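Phthiocerol/phenolphthiocerol synthesis polyketide synthase type I PpsC (PDB 5NJI) probably dehydrates 3-hydroxyacyl thioesters to trans-2-enoyl products, through the dehydratase domain crystallised here, as the polyketide chains of mycobacterial phthiocerol lipids are built. Local coordinates at residues 48-53 with 110-115; 76-81 with 142-147; 188-193 with 212-217; 280-285 with 297-302. The protein carries 1 engineered substitution. All blocks are in the same frame, centred on the assembly; numbering follows the deposited sequence.

Contact 1: 48-53 with 110-115; sequences SELDPD and TVLVTT
An N-H and a CA-H of the facing strand converge on the carbonyl oxygen of Ser48. Leu112 N donates a hydrogen bond of 2.9 Å to Ser48 O, in the carbonyl plane, and Val111 CA adds a weaker CA-H...O contact with the same Ser48 O at 3.3 Å. The return bond, Ser48 N to Leu112 O, is also 2.9 Å long, so the two residues form an antiparallel hydrogen-bonded pair. Glu49 and Val111 follow as a non-hydrogen-bonded pair. Beyond them Leu50 N reaches Thr110 O at 2.8 Å, but the donor stands 30° out of the carbonyl plane. Farther on, Asp51 OD1 accepts from Asp53 N in an Asx turn.

Side chains divide by face. Ser48, Leu50, Thr110 and Leu112 point into the protein, whereas Glu49 lies with Val111 on the other face, where its charged end suits an exposed site. With chi1 at 63°, Ser48 OG sits between its own N and carbonyl carbon, only 3.3 Å from Leu112 CB. Its polar need is met by Leu31 O, which lets a small hydroxyl fit among apolar neighbours. Leu50 CD1 meets Leu112 CD2 at 4.1 Å, the two branched ends crossing at a slant in apolar contact on the buried face. Thr110 OG1 bonds to Thr107 O.

Strand 110-118 lies between strand 44-50 and strand 122-130, where Leu112 also packs on Ile127 and Thr129, while helix 70-84 brings Ile76 against Leu112.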
loop_
_atom_site.group_PDB
_atom_site.type_symbol
_atom_site.label_atom_id
_atom_site.label_comp_id
_atom_site.label_asym_id
_atom_site.label_seq_id
_atom_site.Cartn_x
_atom_site.Cartn_y
_atom_site.Cartn_z
ATOM N N SER A 48 -16.817 7.815 -2.164
ATOM C CA SER A 48 -16.848 7.224 -0.835
ATOM C C SER A 48 -16.717 8.335 0.182
ATOM O O SER A 48 -16.028 9.324 -0.052
ATOM C CB SER A 48 -15.722 6.215 -0.604
ATOM O OG SER A 48 -14.455 6.845 -0.681
ATOM N N GLU A 49 -17.375 8.163 1.319
ATOM C CA GLU A 49 -17.262 9.120 2.406
ATOM C C GLU A 49 -16.200 8.594 3.353
ATOM O O GLU A 49 -16.334 7.491 3.893
ATOM C CB GLU A 49 -18.595 9.318 3.123
ATOM C CG GLU A 49 -19.698 9.833 2.210
ATOM C CD GLU A 49 -21.038 9.955 2.914
ATOM O OE1 GLU A 49 -21.084 10.550 4.012
ATOM O OE2 GLU A 49 -22.042 9.451 2.370
ATOM N N LEU A 50 -15.135 9.355 3.511
ATOM C CA LEU A 50 -14.070 9.030 4.448
ATOM C C LEU A 50 -14.141 9.968 5.645
ATOM O O LEU A 50 -14.582 11.113 5.535
ATOM C CB LEU A 50 -12.694 9.143 3.795
ATOM C CG LEU A 50 -12.459 8.367 2.507
ATOM C CD1 LEU A 50 -11.009 8.556 2.088
ATOM C CD2 LEU A 50 -12.802 6.915 2.702
ATOM N N ASP A 51 -13.699 9.458 6.788
ATOM C CA ASP A 51 -13.690 10.155 8.059
ATOM C C ASP A 51 -12.572 9.527 8.869
ATOM O O ASP A 51 -12.263 8.343 8.669
ATOM C CB ASP A 51 -15.051 10.011 8.773
ATOM C CG ASP A 51 -15.174 10.868 10.025
ATOM O OD1 ASP A 51 -14.574 10.514 11.069
ATOM O OD2 ASP A 51 -15.883 11.897 9.966
ATOM N N PRO A 52 -11.918 10.277 9.754
ATOM C CA PRO A 52 -10.818 9.663 10.517
ATOM C C PRO A 52 -11.267 8.527 11.408
ATOM O O PRO A 52 -10.450 7.649 11.713
ATOM C CB PRO A 52 -10.233 10.832 11.322
ATOM C CG PRO A 52 -11.221 11.902 11.247
ATOM C CD PRO A 52 -12.003 11.728 9.991
ATOM N N ASP A 53 -12.512 8.579 11.853
ATOM C CA ASP A 53 -13.020 7.445 12.617
ATOM C C ASP A 53 -13.434 6.204 11.790
ATOM O O ASP A 53 -13.896 5.263 12.364
ATOM C CB ASP A 53 -14.162 7.784 13.611
ATOM C CG ASP A 53 -15.520 8.055 12.928
ATOM O OD1 ASP A 53 -15.727 7.636 11.782
ATOM O OD2 ASP A 53 -16.459 8.666 13.530
ATOM N N THR A 110 -14.721 14.152 4.306
ATOM C CA THR A 110 -13.949 13.928 3.089
ATOM C C THR A 110 -14.705 13.019 2.126
ATOM O O THR A 110 -15.287 12.011 2.527
ATOM C CB THR A 110 -12.591 13.313 3.441
ATOM O OG1 THR A 110 -11.796 14.288 4.130
ATOM C CG2 THR A 110 -11.812 12.917 2.187
ATOM N N VAL A 111 -14.720 13.395 0.848
ATOM C CA VAL A 111 -15.366 12.590 -0.184
ATOM C C VAL A 111 -14.316 12.236 -1.222
ATOM O O VAL A 111 -13.753 13.123 -1.885
ATOM C CB VAL A 111 -16.570 13.298 -0.821
ATOM C CG1 VAL A 111 -17.150 12.429 -1.942
ATOM C CG2 VAL A 111 -17.605 13.543 0.264
ATOM N N LEU A 112 -14.056 10.941 -1.360
ATOM C CA LEU A 112 -13.058 10.433 -2.280
ATOM C C LEU A 112 -13.768 10.063 -3.567
ATOM O O LEU A 112 -14.764 9.341 -3.532
ATOM C CB LEU A 112 -12.351 9.217 -1.687
ATOM C CG LEU A 112 -11.042 8.817 -2.351
ATOM C CD1 LEU A 112 -10.014 9.876 -2.091
ATOM C CD2 LEU A 112 -10.556 7.506 -1.804
ATOM N N VAL A 113 -13.269 10.571 -4.692
ATOM C CA VAL A 113 -13.904 10.406 -5.991
ATOM C C VAL A 113 -12.929 9.665 -6.895
ATOM O O VAL A 113 -11.849 10.180 -7.194
ATOM C CB VAL A 113 -14.304 11.759 -6.601
ATOM C CG1 VAL A 113 -15.029 11.562 -7.939
ATOM C CG2 VAL A 113 -15.175 12.536 -5.603
ATOM N N THR A 114 -13.322 8.480 -7.342
ATOM C CA THR A 114 -12.478 7.629 -8.175
ATOM C C THR A 114 -13.091 7.495 -9.565
ATOM O O THR A 114 -14.317 7.426 -9.709
ATOM C CB THR A 114 -12.324 6.246 -7.526
ATOM O OG1 THR A 114 -11.777 6.407 -6.216
ATOM C CG2 THR A 114 -11.423 5.321 -8.325
ATOM N N THR A 115 -12.254 7.537 -10.593
ATOM C CA THR A 115 -12.707 7.275 -11.954
ATOM C C THR A 115 -11.885 6.168 -12.587
ATOM O O THR A 115 -10.720 5.957 -12.246
ATOM C CB THR A 115 -12.622 8.502 -12.853
ATOM O OG1 THR A 115 -11.283 9.013 -12.875
ATOM C CG2 THR A 115 -13.600 9.594 -12.405
#

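Contact 2: 76-81 with 142-147; sequences IALAAA and ATVARA
Helix 70-84 packs against the curved antiparallel sheet as the long helix of a hot-dog fold, and Ala77 and Ala142 touch where 76-81 meets 142-146. Ala77 CB and Ala142 CB are 3.9 Å apart, two methyl groups whose small size lets helix and strand axes come within 9.1 Å, at an angle of 49°. Val144 provides the larger projection. Its CG1 lies anti to the backbone N (chi1 178°), which turns the two methyls to different places along the helix: CG2 meets Ala77 CB at 4.0 Å, and CG1 meets Ala81 CB, one turn later, at 4.0 Å. The branched residue thus spans the short side chains of successive turns. Leu78 joins with the end of its chain, CD2 lying 4.4 Å from Val144 CG1. No hydrogen bond links the segments; buried apolar surfaces alone make the contact.

Strand 136-146 runs between strand 122-130 and strand 93-100, and both neighbours extend the packing. Val125 touches Ala77, Cys123 touches Val144, and Trp93 packs against Leu78, Ala81 and Val144, while Ala80 leans on Leu116 of strand 110-118.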
loop_
_atom_site.group_PDB
_atom_site.type_symbol
_atom_site.label_atom_id
_atom_site.label_comp_id
_atom_site.label_asym_id
_atom_site.label_seq_id
_atom_site.Cartn_x
_atom_site.Cartn_y
_atom_site.Cartn_z
ATOM N N ILE A 76 -7.748 0.732 -3.750
ATOM C CA ILE A 76 -8.841 1.388 -4.452
ATOM C C ILE A 76 -8.758 1.130 -5.947
ATOM O O ILE A 76 -9.774 0.867 -6.595
ATOM C CB ILE A 76 -8.843 2.893 -4.135
ATOM C CG1 ILE A 76 -9.250 3.099 -2.677
ATOM C CG2 ILE A 76 -9.766 3.650 -5.058
ATOM C CD1 ILE A 76 -8.852 4.456 -2.113
ATOM N N ALA A 77 -7.560 1.206 -6.519
ATOM C CA ALA A 77 -7.421 0.954 -7.951
ATOM C C ALA A 77 -7.805 -0.482 -8.307
ATOM O O ALA A 77 -8.520 -0.716 -9.290
ATOM C CB ALA A 77 -5.997 1.266 -8.400
ATOM N N LEU A 78 -7.332 -1.463 -7.530
ATOM C CA LEU A 78 -7.683 -2.858 -7.802
ATOM C C LEU A 78 -9.167 -3.113 -7.616
ATOM O O LEU A 78 -9.785 -3.826 -8.414
ATOM C CB LEU A 78 -6.869 -3.798 -6.908
ATOM C CG LEU A 78 -5.383 -3.770 -7.215
ATOM C CD1 LEU A 78 -4.698 -4.522 -6.111
ATOM C CD2 LEU A 78 -5.067 -4.410 -8.559
ATOM N N ALA A 79 -9.767 -2.522 -6.580
ATOM C CA ALA A 79 -11.190 -2.696 -6.361
ATOM C C ALA A 79 -12.006 -2.045 -7.468
ATOM O O ALA A 79 -13.074 -2.555 -7.817
ATOM C CB ALA A 79 -11.598 -2.110 -5.010
ATOM N N ALA A 80 -11.529 -0.928 -8.013
ATOM C CA ALA A 80 -12.234 -0.275 -9.109
ATOM C C ALA A 80 -12.283 -1.172 -10.338
ATOM O O ALA A 80 -13.351 -1.364 -10.932
ATOM C CB ALA A 80 -11.580 1.070 -9.443
ATOM N N ALA A 81 -11.139 -1.740 -10.729
ATOM C CA ALA A 81 -11.127 -2.665 -11.862
ATOM C C ALA A 81 -12.042 -3.852 -11.611
ATOM O O ALA A 81 -12.791 -4.270 -12.498
ATOM C CB ALA A 81 -9.698 -3.146 -12.143
ATOM N N ALA A 142 -3.334 5.527 -11.378
ATOM C CA ALA A 142 -2.803 4.177 -11.496
ATOM C C ALA A 142 -3.141 3.588 -12.855
ATOM O O ALA A 142 -4.202 3.848 -13.424
ATOM C CB ALA A 142 -3.332 3.238 -10.416
ATOM N N THR A 143 -2.214 2.798 -13.377
ATOM C CA THR A 143 -2.485 1.945 -14.523
ATOM C C THR A 143 -2.617 0.515 -14.025
ATOM O O THR A 143 -1.691 -0.025 -13.401
ATOM C CB THR A 143 -1.381 2.062 -15.569
ATOM O OG1 THR A 143 -1.306 3.409 -16.033
ATOM C CG2 THR A 143 -1.684 1.154 -16.739
ATOM N N VAL A 144 -3.763 -0.095 -14.298
ATOM C CA VAL A 144 -4.072 -1.455 -13.882
ATOM C C VAL A 144 -4.164 -2.331 -15.122
ATOM O O VAL A 144 -4.730 -1.927 -16.143
ATOM C CB VAL A 144 -5.385 -1.509 -13.078
ATOM C CG1 VAL A 144 -5.742 -2.924 -12.680
ATOM C CG2 VAL A 144 -5.294 -0.607 -11.844
ATOM N N ALA A 145 -3.612 -3.538 -15.031
ATOM C CA ALA A 145 -3.566 -4.434 -16.174
ATOM C C ALA A 145 -3.855 -5.852 -15.702
ATOM O O ALA A 145 -3.802 -6.160 -14.512
ATOM C CB ALA A 145 -2.210 -4.354 -16.890
ATOM N N ARG A 146 -4.173 -6.727 -16.647
ATOM C CA ARG A 146 -4.345 -8.128 -16.303
ATOM C C ARG A 146 -3.073 -8.694 -15.677
ATOM O O ARG A 146 -1.959 -8.374 -16.091
ATOM C CB ARG A 146 -4.728 -8.940 -17.548
ATOM C CG ARG A 146 -6.162 -8.717 -18.032
ATOM C CD ARG A 146 -7.202 -9.233 -17.036
ATOM N NE ARG A 146 -7.666 -10.583 -17.349
ATOM C CZ ARG A 146 -8.775 -10.867 -18.028
ATOM N NH1 ARG A 146 -9.561 -9.898 -18.482
ATOM N NH2 ARG A 146 -9.103 -12.131 -18.258
ATOM N N ALA A 147 -3.263 -9.516 -14.651
ATOM C CA ALA A 147 -2.158 -10.045 -13.860
ATOM C C ALA A 147 -1.244 -10.926 -14.696
ATOM O O ALA A 147 -1.701 -11.730 -15.512
ATOM C CB ALA A 147 -2.707 -10.860 -12.703
#

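Contact 3: 188-193 with 212-217; sequences GPAFQG and PASART
The pyrrolidine ring of Pro212 meets two peptide carbonyls of the facing loop, one over a face and one at an edge. Ala190 O stands obliquely over one face, displaced toward CG and CD, and lies 3.2 Å from Pro212 CG and 3.4 Å from Pro212 CD. Pro189 O lies close to the ring plane at the CB-CG edge, 3.4 Å from Pro212 CG. Further along the loop, Gly193 CA comes to 4.2 Å from Pro212 CD. Pro189 O takes a hydrogen bond from Gln192 N, whereas Ala190 O is buried with no hydrogen-bond donor in the model; its near neighbours across the contact are weakly polarised C-H groups of the proline and Ala215 CB at 3.7 Å.

Ser214 approaches Ala190 from beside the proline. A chi1 of 60° places OG between the serine's own N and carbonyl carbon and brings it 3.3 Å from Ala190 CB, a van der Waals contact. A single methyl suits so close an approach; Trp56 also touches it. Ala190 N donates to Asp59 OD2 within the 3-10 segment 189-191, which Pro189 begins; the chain then passes through an inverse gamma turn centred on Gln192.

The ring of Phe191 meets that of Phe60. The sequence Gly188-Pro189-Ala190-Phe191, packed on the loop 212-217, is consistent with the GPxF motif of polyketide synthase dehydratases.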
loop_
_atom_site.group_PDB
_atom_site.type_symbol
_atom_site.label_atom_id
_atom_site.label_comp_id
_atom_site.label_asym_id
_atom_site.label_seq_id
_atom_site.Cartn_x
_atom_site.Cartn_y
_atom_site.Cartn_z
ATOM N N GLY A 188 -0.201 3.813 14.352
ATOM C CA GLY A 188 -0.921 3.349 15.511
ATOM C C GLY A 188 -1.023 1.835 15.547
ATOM O O GLY A 188 -0.485 1.121 14.700
ATOM N N PRO A 189 -1.747 1.319 16.547
ATOM C CA PRO A 189 -1.718 -0.137 16.788
ATOM C C PRO A 189 -2.137 -0.987 15.599
ATOM O O PRO A 189 -1.592 -2.079 15.391
ATOM C CB PRO A 189 -2.684 -0.299 17.968
ATOM C CG PRO A 189 -2.593 1.002 18.698
ATOM C CD PRO A 189 -2.411 2.051 17.645
ATOM N N ALA A 190 -3.099 -0.522 14.804
ATOM C CA ALA A 190 -3.561 -1.327 13.694
ATOM C C ALA A 190 -2.454 -1.592 12.680
ATOM O O ALA A 190 -2.518 -2.596 11.976
ATOM C CB ALA A 190 -4.748 -0.656 13.022
ATOM N N PHE A 191 -1.444 -0.736 12.609
ATOM C CA PHE A 191 -0.359 -0.865 11.643
ATOM C C PHE A 191 0.912 -1.447 12.233
ATOM O O PHE A 191 1.894 -1.583 11.511
ATOM C CB PHE A 191 -0.037 0.505 11.026
ATOM C CG PHE A 191 -1.051 0.973 10.016
ATOM C CD1 PHE A 191 -2.240 1.555 10.410
ATOM C CD2 PHE A 191 -0.808 0.811 8.659
ATOM C CE1 PHE A 191 -3.190 1.961 9.480
ATOM C CE2 PHE A 191 -1.757 1.220 7.712
ATOM C CZ PHE A 191 -2.941 1.807 8.123
ATOM N N GLN A 192 0.929 -1.776 13.524
ATOM C CA GLN A 192 2.144 -2.271 14.171
ATOM C C GLN A 192 2.211 -3.792 14.043
ATOM O O GLN A 192 2.114 -4.555 15.012
ATOM C CB GLN A 192 2.181 -1.815 15.624
ATOM C CG GLN A 192 2.449 -0.310 15.779
ATOM C CD GLN A 192 2.244 0.179 17.204
ATOM O OE1 GLN A 192 2.299 -0.609 18.143
ATOM N NE2 GLN A 192 1.980 1.480 17.369
ATOM N N GLY A 193 2.407 -4.223 12.803
ATOM C CA GLY A 193 2.414 -5.627 12.456
ATOM C C GLY A 193 3.767 -6.291 12.356
ATOM O O GLY A 193 3.816 -7.502 12.164
ATOM N N PRO A 212 -2.671 -6.959 12.926
ATOM C CA PRO A 212 -3.302 -6.717 14.226
ATOM C C PRO A 212 -4.812 -6.851 14.142
ATOM O O PRO A 212 -5.428 -6.607 13.107
ATOM C CB PRO A 212 -2.875 -5.288 14.574
ATOM C CG PRO A 212 -1.604 -5.078 13.828
ATOM C CD PRO A 212 -1.805 -5.830 12.538
ATOM N N ALA A 213 -5.412 -7.252 15.268
ATOM C CA ALA A 213 -6.849 -7.494 15.296
ATOM C C ALA A 213 -7.636 -6.262 14.888
ATOM O O ALA A 213 -8.671 -6.379 14.218
ATOM C CB ALA A 213 -7.281 -7.947 16.690
ATOM N N SER A 214 -7.171 -5.071 15.286
ATOM C CA SER A 214 -7.908 -3.847 14.989
ATOM C C SER A 214 -7.864 -3.469 13.521
ATOM O O SER A 214 -8.520 -2.499 13.128
ATOM C CB SER A 214 -7.379 -2.679 15.829
ATOM O OG SER A 214 -6.006 -2.420 15.570
ATOM N N ALA A 215 -7.101 -4.183 12.710
ATOM C CA ALA A 215 -7.106 -3.999 11.272
ATOM C C ALA A 215 -8.025 -4.980 10.559
ATOM O O ALA A 215 -8.199 -4.865 9.342
ATOM C CB ALA A 215 -5.685 -4.144 10.722
ATOM N N ARG A 216 -8.633 -5.938 11.274
ATOM C CA ARG A 216 -9.335 -7.010 10.582
ATOM C C ARG A 216 -10.791 -6.696 10.242
ATOM O O ARG A 216 -11.260 -7.130 9.185
ATOM C CB ARG A 216 -9.263 -8.315 11.401
ATOM C CG ARG A 216 -7.892 -8.903 11.472
ATOM C CD ARG A 216 -7.805 -10.151 12.359
ATOM N NE ARG A 216 -6.406 -10.540 12.457
ATOM C CZ ARG A 216 -5.902 -11.726 12.129
ATOM N NH1 ARG A 216 -6.680 -12.712 11.711
ATOM N NH2 ARG A 216 -4.598 -11.930 12.251
ATOM N N THR A 217 -11.516 -5.961 11.089
ATOM C CA THR A 217 -12.905 -5.627 10.779
ATOM C C THR A 217 -12.995 -4.781 9.515
ATOM O O THR A 217 -12.127 -3.951 9.230
ATOM C CB THR A 217 -13.560 -4.873 11.945
ATOM O OG1 THR A 217 -13.602 -5.720 13.094
ATOM C CG2 THR A 217 -14.993 -4.458 11.603
#

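Contact 4: 280-285 with 297-302; sequences VRAVGS and VVLTDA
Thr300 O accepts two backbone donors, Val280 N at 2.9 Å and Arg281 N at 3.3 Å, so two successive residues of 280-285 face Thr300: a classic beta bulge. Thr300 N answers with a bond of 2.9 Å to Arg281 O. Farther along, Val283 and Val298 exchange a matched pair, Val283 N to Val298 O and Val298 N to Val283 O, both near 2.9 Å with the donors in the carbonyl planes. A water on the Thr300 side donates to Arg281 O and to Val298 O, and is bonded to Thr300 OG1. A chi1 of 47° sets this threonine hydroxyl between its own N and carbonyl carbon, where it can bond to the water.

Beyond the bonds, Arg281, Val283, Val298 and Thr300 share one face. The arginine chain, bent at chi2 and chi3, leads away to Gln208 through NH1. On the other face Leu299 CD1 packs 4.1 Å from Ala282 CB, and Val297 CG1 lies 4.2 Å from Gly284 CA, where the absence of a side chain on Gly284 lets the valine methyl lie over the backbone. At the bulged end Val280 CG2 comes within 3.5 Å of Ala302 N.

Strands 281-289 and 292-300 form an antiparallel hairpin between strands 205-209 and 306-317, and helix 226-234 lies on the Leu299 face through Met228 and Leu233, consistent with the double hot-dog fold of polyketide synthase dehydratases.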
loop_
_atom_site.group_PDB
_atom_site.type_symbol
_atom_site.label_atom_id
_atom_site.label_comp_id
_atom_site.label_asym_id
_atom_site.label_seq_id
_atom_site.Cartn_x
_atom_site.Cartn_y
_atom_site.Cartn_z
ATOM N N VAL A 280 3.048 -13.954 6.491
ATOM C CA VAL A 280 3.763 -14.059 7.757
ATOM C C VAL A 280 5.215 -13.622 7.660
ATOM O O VAL A 280 5.846 -13.379 8.703
ATOM C CB VAL A 280 3.687 -15.495 8.331
ATOM C CG1 VAL A 280 2.257 -15.878 8.580
ATOM C CG2 VAL A 280 4.322 -16.489 7.401
ATOM N N ARG A 281 5.788 -13.499 6.465
ATOM C CA ARG A 281 7.175 -13.097 6.303
ATOM C C ARG A 281 7.258 -12.059 5.200
ATOM O O ARG A 281 6.671 -12.242 4.126
ATOM C CB ARG A 281 8.084 -14.283 5.934
ATOM C CG ARG A 281 8.105 -15.435 6.939
ATOM C CD ARG A 281 8.806 -15.078 8.241
ATOM N NE ARG A 281 10.176 -14.623 8.029
ATOM C CZ ARG A 281 10.970 -14.156 8.989
ATOM N NH1 ARG A 281 10.534 -14.078 10.240
ATOM N NH2 ARG A 281 12.203 -13.765 8.699
ATOM N N ALA A 282 7.975 -10.968 5.468
ATOM C CA ALA A 282 8.247 -9.953 4.468
ATOM C C ALA A 282 9.747 -9.756 4.348
ATOM O O ALA A 282 10.462 -9.726 5.358
ATOM C CB ALA A 282 7.561 -8.631 4.834
ATOM N N VAL A 283 10.224 -9.639 3.110
ATOM C CA VAL A 283 11.630 -9.395 2.819
ATOM C C VAL A 283 11.703 -8.132 1.962
ATOM O O VAL A 283 11.012 -8.031 0.942
ATOM C CB VAL A 283 12.280 -10.596 2.113
ATOM C CG1 VAL A 283 13.756 -10.335 1.878
ATOM C CG2 VAL A 283 12.070 -11.856 2.932
ATOM N N GLY A 284 12.491 -7.164 2.403
ATOM C CA GLY A 284 12.586 -5.884 1.719
ATOM C C GLY A 284 14.025 -5.480 1.481
ATOM O O GLY A 284 14.887 -5.672 2.341
ATOM N N SER A 285 14.277 -4.919 0.297
ATOM C CA SER A 285 15.575 -4.368 -0.060
ATOM C C SER A 285 15.383 -2.943 -0.544
ATOM O O SER A 285 14.375 -2.616 -1.179
ATOM C CB SER A 285 16.286 -5.213 -1.140
ATOM O OG SER A 285 15.524 -5.276 -2.324
ATOM N N VAL A 297 9.767 -5.340 -2.224
ATOM C CA VAL A 297 9.301 -6.148 -1.094
ATOM C C VAL A 297 8.562 -7.386 -1.588
ATOM O O VAL A 297 7.822 -7.339 -2.575
ATOM C CB VAL A 297 8.409 -5.355 -0.113
ATOM C CG1 VAL A 297 9.090 -4.058 0.345
ATOM C CG2 VAL A 297 7.077 -5.035 -0.710
ATOM N N VAL A 298 8.743 -8.498 -0.870
ATOM C CA VAL A 298 8.007 -9.736 -1.114
ATOM C C VAL A 298 7.407 -10.207 0.200
ATOM O O VAL A 298 8.117 -10.303 1.210
ATOM C CB VAL A 298 8.917 -10.833 -1.695
ATOM C CG1 VAL A 298 8.146 -12.137 -1.901
ATOM C CG2 VAL A 298 9.542 -10.351 -3.000
ATOM N N LEU A 299 6.111 -10.508 0.180
ATOM C CA LEU A 299 5.388 -11.058 1.313
ATOM C C LEU A 299 4.977 -12.482 0.993
ATOM O O LEU A 299 4.370 -12.727 -0.054
ATOM C CB LEU A 299 4.137 -10.224 1.611
ATOM C CG LEU A 299 3.230 -10.663 2.750
ATOM C CD1 LEU A 299 3.865 -10.330 4.084
ATOM C CD2 LEU A 299 1.876 -9.957 2.602
ATOM N N THR A 300 5.321 -13.418 1.886
ATOM C CA THR A 300 5.031 -14.837 1.707
ATOM C C THR A 300 4.169 -15.384 2.837
ATOM O O THR A 300 4.188 -14.880 3.962
ATOM C CB THR A 300 6.334 -15.638 1.665
ATOM O OG1 THR A 300 7.171 -15.217 2.741
ATOM C CG2 THR A 300 7.048 -15.412 0.361
ATOM N N ASP A 301 3.453 -16.470 2.541
ATOM C CA ASP A 301 2.686 -17.158 3.567
ATOM C C ASP A 301 3.562 -18.182 4.293
ATOM O O ASP A 301 4.769 -18.277 4.069
ATOM C CB ASP A 301 1.418 -17.788 2.985
ATOM C CG ASP A 301 1.676 -18.955 2.041
ATOM O OD1 ASP A 301 2.801 -19.518 1.986
ATOM O OD2 ASP A 301 0.679 -19.325 1.372
ATOM N N ALA A 302 2.945 -18.893 5.239
ATOM C CA ALA A 302 3.683 -19.809 6.100
ATOM C C ALA A 302 4.297 -20.964 5.330
ATOM O O ALA A 302 5.194 -21.621 5.865
ATOM C CB ALA A 302 2.769 -20.351 7.201
HETATM O O HOH W 1 8.835 -13.010 1.993
#

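From the N terminus, contact 1 opens at 48-53 and closes at 110-115, spanning a loop that contains helix 70-84. Contact 2 begins on that helix, inside the loop, and closes at 142-147, so the two cross along the chain, and they meet directly where Ile76 packs on Thr114. Together they tie strands 44-50, 110-118 and 136-146 to helix 70-84. Contacts 3 and 4 follow in series later in the chain: 188-193 closes on 212-217 across a short pair of strands, then 280-285 on 297-302 across a hairpin. Their nearest atoms are about 7 Å apart, and helix 226-234 touches both.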